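Local coordinates for surface presentation of antigens protein SpaK (Salmonella typhimurium, PDB 2FM8) that acts as a type III secretion chaperone, storing effectors such as SipA and SopE in the bacterial cytoplasm in a secretion-competent state, at residues A[57-63]-A[93-98]; A[72-77]-A[128-133]; A[30-34]-A[43-47]. One frame throughout, in Å; residues are numbered along the deposited sequence.

Interaction 1. Residues A[57-63]-A[93-98]; sequences QLGADSM and EQNGEL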
loop_
_atom_site.group_PDB
_atom_site.type_symbol
_atom_site.label_atom_id
_atom_site.label_comp_id
_atom_site.label_asym_id
_atom_site.label_seq_id
_atom_site.Cartn_x
_atom_site.Cartn_y
_atom_site.Cartn_z
ATOM N N GLN A 57 -9.090 10.121 12.829
ATOM C CA GLN A 57 -7.977 10.523 11.960
ATOM C C GLN A 57 -6.680 10.566 12.733
ATOM O O GLN A 57 -6.660 10.976 13.888
ATOM C CB GLN A 57 -8.259 11.884 11.340
ATOM C CG GLN A 57 -9.395 11.840 10.359
ATOM C CD GLN A 57 -9.743 13.213 9.840
ATOM O OE1 GLN A 57 -8.989 14.171 10.053
ATOM N NE2 GLN A 57 -10.873 13.322 9.134
ATOM N N LEU A 58 -5.586 10.140 12.105
ATOM C CA LEU A 58 -4.364 9.917 12.839
ATOM C C LEU A 58 -3.313 11.012 12.694
ATOM O O LEU A 58 -2.221 10.864 13.223
ATOM C CB LEU A 58 -3.771 8.559 12.488
ATOM C CG LEU A 58 -4.603 7.348 12.895
ATOM C CD1 LEU A 58 -4.017 6.095 12.276
ATOM C CD2 LEU A 58 -4.704 7.218 14.410
ATOM N N GLY A 59 -3.636 12.133 12.060
ATOM C CA GLY A 59 -2.690 13.259 12.027
ATOM C C GLY A 59 -2.284 13.696 10.627
ATOM O O GLY A 59 -2.311 12.902 9.675
ATOM N N ALA A 60 -1.928 14.976 10.518
ATOM C CA ALA A 60 -1.618 15.626 9.230
ATOM C C ALA A 60 -0.522 14.912 8.440
ATOM O O ALA A 60 -0.555 14.898 7.214
ATOM C CB ALA A 60 -1.206 17.091 9.469
ATOM N N ASP A 61 0.456 14.345 9.130
ATOM C CA ASP A 61 1.567 13.657 8.442
ATOM C C ASP A 61 1.480 12.126 8.436
ATOM O O ASP A 61 2.432 11.470 8.023
ATOM C CB ASP A 61 2.894 14.052 9.086
ATOM C CG ASP A 61 3.269 15.513 8.814
ATOM O OD1 ASP A 61 2.861 16.079 7.750
ATOM O OD2 ASP A 61 4.000 16.072 9.659
ATOM N N SER A 62 0.353 11.575 8.879
ATOM C CA SER A 62 0.219 10.123 9.049
ATOM C C SER A 62 0.446 9.343 7.735
ATOM O O SER A 62 1.084 8.292 7.758
ATOM C CB SER A 62 -1.143 9.750 9.682
ATOM O OG SER A 62 -2.233 10.352 9.002
ATOM N N MET A 63 -0.034 9.847 6.606
ATOM C CA MET A 63 0.114 9.092 5.344
ATOM C C MET A 63 1.588 9.013 4.912
ATOM O O MET A 63 2.049 7.992 4.445
ATOM C CB MET A 63 -0.752 9.667 4.235
ATOM C CG MET A 63 -2.267 9.480 4.461
ATOM S SD MET A 63 -2.860 7.771 4.473
ATOM C CE MET A 63 -2.519 7.210 2.807
ATOM N N GLU A 93 -8.740 6.609 4.913
ATOM C CA GLU A 93 -8.127 7.904 4.749
ATOM C C GLU A 93 -9.201 9.004 4.633
ATOM O O GLU A 93 -10.072 8.930 3.801
ATOM C CB GLU A 93 -7.227 7.920 3.507
ATOM C CG GLU A 93 -6.480 9.256 3.406
ATOM C CD GLU A 93 -5.632 9.425 2.197
ATOM O OE1 GLU A 93 -5.655 8.554 1.315
ATOM O OE2 GLU A 93 -4.938 10.461 2.134
ATOM N N GLN A 94 -9.115 10.020 5.473
ATOM C CA GLN A 94 -10.077 11.101 5.485
ATOM C C GLN A 94 -9.307 12.390 5.612
ATOM O O GLN A 94 -8.399 12.493 6.429
ATOM C CB GLN A 94 -11.046 10.993 6.679
ATOM C CG GLN A 94 -12.245 10.120 6.450
ATOM C CD GLN A 94 -13.256 10.782 5.549
ATOM O OE1 GLN A 94 -13.851 11.813 5.897
ATOM N NE2 GLN A 94 -13.444 10.210 4.371
ATOM N N ASN A 95 -9.710 13.374 4.809
ATOM C CA ASN A 95 -9.053 14.661 4.744
ATOM C C ASN A 95 -7.528 14.582 4.631
ATOM O O ASN A 95 -6.807 15.347 5.284
ATOM C CB ASN A 95 -9.481 15.487 5.937
ATOM C CG ASN A 95 -10.980 15.657 5.996
ATOM O OD1 ASN A 95 -11.636 15.925 4.967
ATOM N ND2 ASN A 95 -11.545 15.473 7.196
ATOM N N GLY A 96 -7.058 13.665 3.779
ATOM C CA GLY A 96 -5.611 13.449 3.573
ATOM C C GLY A 96 -4.887 12.830 4.760
ATOM O O GLY A 96 -3.666 12.885 4.853
ATOM N N GLU A 97 -5.644 12.231 5.682
ATOM C CA GLU A 97 -5.076 11.651 6.889
ATOM C C GLU A 97 -5.463 10.188 7.006
ATOM O O GLU A 97 -6.574 9.823 6.670
ATOM C CB GLU A 97 -5.568 12.407 8.112
ATOM C CG GLU A 97 -5.301 13.909 8.074
ATOM C CD GLU A 97 -5.323 14.586 9.477
ATOM O OE1 GLU A 97 -5.426 13.886 10.537
ATOM O OE2 GLU A 97 -5.191 15.830 9.485
ATOM N N LEU A 98 -4.535 9.349 7.467
ATOM C CA LEU A 98 -4.868 7.979 7.761
ATOM C C LEU A 98 -5.925 7.900 8.874
ATOM O O LEU A 98 -5.844 8.622 9.884
ATOM C CB LEU A 98 -3.634 7.213 8.192
ATOM C CG LEU A 98 -3.804 5.693 8.276
ATOM C CD1 LEU A 98 -4.004 5.076 6.896
ATOM C CD2 LEU A 98 -2.522 5.139 8.914
HETATM O O HOH W 1 -1.350 12.405 6.027
#
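L58 and L98 lie side by side and point the same way, CD1 of L58 meeting CD2 of L98 at 3.8 Å; branched and apolar, both suit this buried spot. Their backbones are joined too, L58 N giving a hydrogen bond to L98 O. On the other flank M63 crosses L98 at about a right angle. The M63 chain bends at chi2 (-65°) and chi3 (-64°), setting SD 3.8 Å from L98 CD1 while CE approaches the carboxylate of E93.

S62, small and polar, links the two backbones. Its OG accepts from L98 N at 2.9 Å and donates to G59 O at 2.6 Å, in the carbonyl plane on a lone pair. G59 O also takes S62 N, closing the type I turn from G59 to S62. E97 reaches that turn with an extended chain: G59 N meets its OE1 at 2.9 Å from above the carboxylate plane. At phi 121°, a CB on G59 would be jammed against L58 O, so glycine suits the place. A water joins A60 O, M63 N and G96 O.

The turn leads from strand 51-57 into helix 62-78 and packs on the hairpin of strands 90-94 and 97-103, closed by a type I' turn.

Interaction 2. Residues A[72-77]-A[128-133]; sequences EILMTI and VFSRSL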
loop_
_atom_site.group_PDB
_atom_site.type_symbol
_atom_site.label_atom_id
_atom_site.label_comp_id
_atom_site.label_asym_id
_atom_site.label_seq_id
_atom_site.Cartn_x
_atom_site.Cartn_y
_atom_site.Cartn_z
ATOM N N GLU A 72 5.072 -2.216 10.812
ATOM C CA GLU A 72 4.671 -2.105 12.211
ATOM C C GLU A 72 3.153 -1.899 12.333
ATOM O O GLU A 72 2.503 -2.430 13.240
ATOM C CB GLU A 72 5.466 -0.970 12.884
ATOM C CG GLU A 72 4.979 -0.615 14.290
ATOM C CD GLU A 72 5.877 0.440 14.965
ATOM O OE1 GLU A 72 7.048 0.539 14.600
ATOM O OE2 GLU A 72 5.407 1.164 15.842
ATOM N N ILE A 73 2.591 -1.128 11.422
ATOM C CA ILE A 73 1.159 -0.877 11.438
ATOM C C ILE A 73 0.394 -2.147 11.106
ATOM O O ILE A 73 -0.563 -2.504 11.792
ATOM C CB ILE A 73 0.809 0.291 10.503
ATOM C CG1 ILE A 73 1.340 1.620 11.097
ATOM C CG2 ILE A 73 -0.690 0.372 10.209
ATOM C CD1 ILE A 73 0.592 2.118 12.342
ATOM N N LEU A 74 0.841 -2.857 10.078
ATOM C CA LEU A 74 0.219 -4.128 9.723
ATOM C C LEU A 74 0.278 -5.190 10.851
ATOM O O LEU A 74 -0.713 -5.880 11.100
ATOM C CB LEU A 74 0.809 -4.648 8.434
ATOM C CG LEU A 74 -0.050 -4.879 7.197
ATOM C CD1 LEU A 74 -1.314 -4.087 7.092
ATOM C CD2 LEU A 74 0.822 -4.723 5.959
ATOM N N MET A 75 1.429 -5.322 11.517
ATOM C CA MET A 75 1.541 -6.231 12.661
ATOM C C MET A 75 0.547 -5.886 13.730
ATOM O O MET A 75 -0.086 -6.776 14.317
ATOM C CB MET A 75 2.906 -6.130 13.338
ATOM C CG MET A 75 4.116 -6.305 12.476
ATOM S SD MET A 75 5.036 -7.767 12.980
ATOM C CE MET A 75 3.865 -8.654 11.966
ATOM N N THR A 76 0.444 -4.589 14.024
ATOM C CA THR A 76 -0.531 -4.110 14.982
ATOM C C THR A 76 -1.982 -4.492 14.573
ATOM O O THR A 76 -2.751 -4.996 15.381
ATOM C CB THR A 76 -0.396 -2.588 15.221
ATOM O OG1 THR A 76 0.985 -2.231 15.417
ATOM C CG2 THR A 76 -1.183 -2.173 16.447
ATOM N N ILE A 77 -2.355 -4.215 13.335
ATOM C CA ILE A 77 -3.650 -4.623 12.792
ATOM C C ILE A 77 -3.877 -6.149 12.966
ATOM O O ILE A 77 -4.935 -6.605 13.474
ATOM C CB ILE A 77 -3.764 -4.203 11.274
ATOM C CG1 ILE A 77 -3.963 -2.671 11.128
ATOM C CG2 ILE A 77 -4.902 -4.886 10.569
ATOM C CD1 ILE A 77 -5.283 -2.150 11.686
ATOM N N VAL A 128 -1.619 3.601 20.573
ATOM C CA VAL A 128 -0.600 2.788 19.933
ATOM C C VAL A 128 -0.408 3.132 18.459
ATOM O O VAL A 128 0.724 3.313 17.992
ATOM C CB VAL A 128 -0.932 1.286 20.216
ATOM C CG1 VAL A 128 -0.345 0.396 19.256
ATOM C CG2 VAL A 128 -0.482 0.943 21.657
ATOM N N PHE A 129 -1.497 3.204 17.704
ATOM C CA PHE A 129 -1.378 3.536 16.276
ATOM C C PHE A 129 -0.833 4.958 16.089
ATOM O O PHE A 129 0.036 5.173 15.281
ATOM C CB PHE A 129 -2.726 3.409 15.557
ATOM C CG PHE A 129 -3.066 2.006 15.120
ATOM C CD1 PHE A 129 -2.803 1.593 13.845
ATOM C CD2 PHE A 129 -3.697 1.132 15.987
ATOM C CE1 PHE A 129 -3.111 0.287 13.423
ATOM C CE2 PHE A 129 -4.019 -0.160 15.597
ATOM C CZ PHE A 129 -3.717 -0.589 14.320
ATOM N N SER A 130 -1.335 5.930 16.849
ATOM C CA SER A 130 -0.855 7.306 16.676
ATOM C C SER A 130 0.655 7.430 16.994
ATOM O O SER A 130 1.399 8.100 16.272
ATOM C CB SER A 130 -1.736 8.309 17.463
ATOM O OG SER A 130 -1.499 8.235 18.844
ATOM N N ARG A 131 1.118 6.735 18.031
ATOM C CA ARG A 131 2.544 6.711 18.359
ATOM C C ARG A 131 3.379 5.979 17.320
ATOM O O ARG A 131 4.501 6.392 17.022
ATOM C CB ARG A 131 2.764 6.096 19.769
ATOM C CG ARG A 131 2.265 6.981 20.895
ATOM C CD ARG A 131 2.092 6.255 22.183
ATOM N NE ARG A 131 1.851 7.194 23.275
ATOM C CZ ARG A 131 2.144 6.975 24.549
ATOM N NH1 ARG A 131 2.679 5.824 24.953
ATOM N NH2 ARG A 131 1.950 7.939 25.433
ATOM N N SER A 132 2.861 4.893 16.759
ATOM C CA SER A 132 3.578 4.236 15.669
ATOM C C SER A 132 3.731 5.146 14.438
ATOM O O SER A 132 4.620 4.905 13.616
ATOM C CB SER A 132 2.903 2.933 15.209
ATOM O OG SER A 132 3.017 1.920 16.183
ATOM N N LEU A 133 2.851 6.138 14.292
ATOM C CA LEU A 133 2.900 7.068 13.139
ATOM C C LEU A 133 3.505 8.421 13.463
ATOM O O LEU A 133 3.390 9.373 12.698
ATOM C CB LEU A 133 1.520 7.248 12.552
ATOM C CG LEU A 133 1.051 5.984 11.831
ATOM C CD1 LEU A 133 -0.448 6.008 11.725
ATOM C CD2 LEU A 133 1.677 5.798 10.460
HETATM O O HOH W 2 1.625 -0.342 17.063
#
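The phenyl ring of F129 is pressed into the side of segment 72-77 of helix 62-78, among I73, T76 and I77. At its edge, in the ring plane, stands I77 CG1, 3.8 Å from F129 CZ. Three methyl groups come up obliquely: I77 CD1 to CZ, I73 CD1 to CD1 of the ring, and T76 CG2 to F129 CE2 at 3.6 Å. This is antiparallel packing of helix 62-78 with helix 112-132, the two short segments running at 169° with their axes 10.5 Å apart, and a large aromatic ring suits such a separation because it reaches across to the other helix. The F129 side chain also touches L89 and L100, the latter on strand 97-103.

I73 is the second apolar bridge. Its CG1 is anti to the carbonyl carbon (chi1 -70°), and from there CD1 extends between F129, S132 CB and L133 CG, the last 3.9 Å away. T76 OG1 donates to E72 O at 2.7 Å, and T76 N reaches the same oxygen from the opposite face of the carbonyl plane. Threonine suits the place because its methyl packs on F129 while its hydroxyl bonds to E72 O and a water.

Beside exposed E72 the contact turns polar. E72 runs fully extended from CA, which carries its carboxylate to S132. Serine fits here because its hydroxyl both gives a proton to E72 and takes one from the water. S132 OG donates to E72 OE2 at a short 2.5 Å, on the anti side and 21° out of the carboxylate plane, and the water donates both to S132 OG at 2.8 Å and to T76 OG1 at 2.6 Å.

Interaction 3. Residues A[30-34]-A[43-47]; sequences HSTIV and ICISV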
loop_
_atom_site.group_PDB
_atom_site.type_symbol
_atom_site.label_atom_id
_atom_site.label_comp_id
_atom_site.label_asym_id
_atom_site.label_seq_id
_atom_site.Cartn_x
_atom_site.Cartn_y
_atom_site.Cartn_z
ATOM N N HIS A 30 -28.279 13.000 16.181
ATOM C CA HIS A 30 -27.951 11.898 15.283
ATOM C C HIS A 30 -26.959 12.331 14.200
ATOM O O HIS A 30 -27.064 11.929 13.041
ATOM C CB HIS A 30 -29.218 11.311 14.648
ATOM C CG HIS A 30 -30.240 10.869 15.646
ATOM N ND1 HIS A 30 -31.438 11.532 15.828
ATOM C CD2 HIS A 30 -30.239 9.845 16.531
ATOM C CE1 HIS A 30 -32.132 10.932 16.780
ATOM N NE2 HIS A 30 -31.430 9.903 17.220
ATOM N N SER A 31 -26.008 13.178 14.588
ATOM C CA SER A 31 -24.792 13.392 13.808
ATOM C C SER A 31 -23.690 12.582 14.504
ATOM O O SER A 31 -23.921 11.882 15.491
ATOM C CB SER A 31 -24.374 14.875 13.781
ATOM O OG SER A 31 -25.455 15.748 13.978
ATOM N N THR A 32 -22.481 12.745 14.023
ATOM C CA THR A 32 -21.335 12.159 14.661
ATOM C C THR A 32 -21.107 12.769 16.038
ATOM O O THR A 32 -21.141 13.985 16.194
ATOM C CB THR A 32 -20.155 12.358 13.766
ATOM O OG1 THR A 32 -20.474 11.755 12.506
ATOM C CG2 THR A 32 -18.916 11.733 14.340
ATOM N N ILE A 33 -20.928 11.893 17.026
ATOM C CA ILE A 33 -20.491 12.256 18.368
ATOM C C ILE A 33 -18.963 12.271 18.370
ATOM O O ILE A 33 -18.325 11.376 17.806
ATOM C CB ILE A 33 -21.004 11.248 19.399
ATOM C CG1 ILE A 33 -22.522 11.292 19.443
ATOM C CG2 ILE A 33 -20.450 11.535 20.788
ATOM C CD1 ILE A 33 -23.127 10.200 20.236
ATOM N N VAL A 34 -18.390 13.305 18.973
ATOM C CA VAL A 34 -16.953 13.505 18.986
ATOM C C VAL A 34 -16.474 13.592 20.440
ATOM O O VAL A 34 -17.011 14.386 21.218
ATOM C CB VAL A 34 -16.537 14.769 18.208
ATOM C CG1 VAL A 34 -15.013 14.922 18.220
ATOM C CG2 VAL A 34 -17.022 14.689 16.777
ATOM N N ILE A 43 -11.891 11.041 19.006
ATOM C CA ILE A 43 -12.635 9.841 18.663
ATOM C C ILE A 43 -14.057 10.220 18.193
ATOM O O ILE A 43 -14.786 10.963 18.884
ATOM C CB ILE A 43 -12.680 8.902 19.855
ATOM C CG1 ILE A 43 -11.250 8.511 20.243
ATOM C CG2 ILE A 43 -13.602 7.685 19.572
ATOM C CD1 ILE A 43 -11.131 7.644 21.506
ATOM N N CYS A 44 -14.425 9.728 17.010
ATOM C CA CYS A 44 -15.743 9.925 16.437
ATOM C C CYS A 44 -16.539 8.641 16.540
ATOM O O CYS A 44 -16.016 7.543 16.346
ATOM C CB CYS A 44 -15.670 10.363 14.981
ATOM S SG CYS A 44 -14.703 11.864 14.697
ATOM N N ILE A 45 -17.817 8.805 16.864
ATOM C CA ILE A 45 -18.753 7.707 16.925
ATOM C C ILE A 45 -19.929 8.016 16.018
ATOM O O ILE A 45 -20.543 9.082 16.126
ATOM C CB ILE A 45 -19.263 7.456 18.335
ATOM C CG1 ILE A 45 -18.074 7.304 19.297
ATOM C CG2 ILE A 45 -20.168 6.201 18.324
ATOM C CD1 ILE A 45 -18.314 7.771 20.640
ATOM N N SER A 46 -20.243 7.091 15.125
ATOM C CA SER A 46 -21.391 7.288 14.258
ATOM C C SER A 46 -22.121 6.031 13.848
ATOM O O SER A 46 -21.530 4.963 13.760
ATOM C CB SER A 46 -20.981 8.013 12.993
ATOM O OG SER A 46 -22.138 8.683 12.543
ATOM N N VAL A 47 -23.425 6.204 13.600
ATOM C CA VAL A 47 -24.293 5.172 13.039
ATOM C C VAL A 47 -24.485 5.421 11.547
ATOM O O VAL A 47 -24.903 6.500 11.110
ATOM C CB VAL A 47 -25.654 5.128 13.738
ATOM C CG1 VAL A 47 -26.527 3.996 13.173
ATOM C CG2 VAL A 47 -25.451 4.962 15.235
HETATM O O HOH W 3 -24.405 9.438 13.895
#
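I33 and I45 form an antiparallel hydrogen-bonded pair: I33 N gives to I45 O at 3.0 Å and I45 N gives to I33 O at 2.8 Å. The next pair, V34 with C44, is non-hydrogen-bonded, and the short segments run at 158° to each other.

CA-H...O contacts supplement these bonds. C44 CA and T32 CA approach the same two oxygens, C44 CA lying 3.3 Å from I33 O and T32 CA facing I45 O, while V34 CA approaches I43 O.

The apolar side chains divide between two faces. I33 and I45 share one, their CB atoms 4.3 Å apart; beta-branched residues suit extended backbone, and this face is packed by V10 of helix 6-17, with helix 112-132 also covering I45. V34 and C44 share the other face. There T32 CG2, anti to the backbone N (chi1 -57° for OG1), leans over C44 CB at 3.6 Å, a place where threonine offers a methyl to its neighbour and a hydroxyl to a polar partner.

The polar contacts lie at the T32 end. S46 OG is 3.5 Å from T32 OG1, at best a weak hydrogen bond; the stronger partner of T32 OG1 is a backbone group in the chain of another protein. A water lies 2.7 Å from S46 OG and gives a weak bond to S31 O.

The whole is a beta hairpin at the edge of the chaperone's antiparallel sheet. T32, I33 and V34 also pair antiparallel with a strand of that other chain, so the sheet runs on across the interface: beta augmentation of an edge strand.

In the fold
From the N terminus, helix 6-17 leads to the hairpin of interaction 3, which closes the short loop between strands 32-37 and 43-48. After strand 51-57 the chain enters interaction 1, which closes a loop of 29 residues, about half of them in helix 62-78. Interaction 2 begins further along that helix and closes a loop of 50 residues holding the 90-103 hairpin and most of helix 112-132. Interactions 1 and 2 therefore cross along the chain, whereas interaction 3 precedes both. The crossing pair touch through L133, whose CD2 lies 3.7 Å from S62 O. Interactions 1 and 3 reach the same sheet with centres about 18 Å apart, while interaction 2 joins the two longest helices.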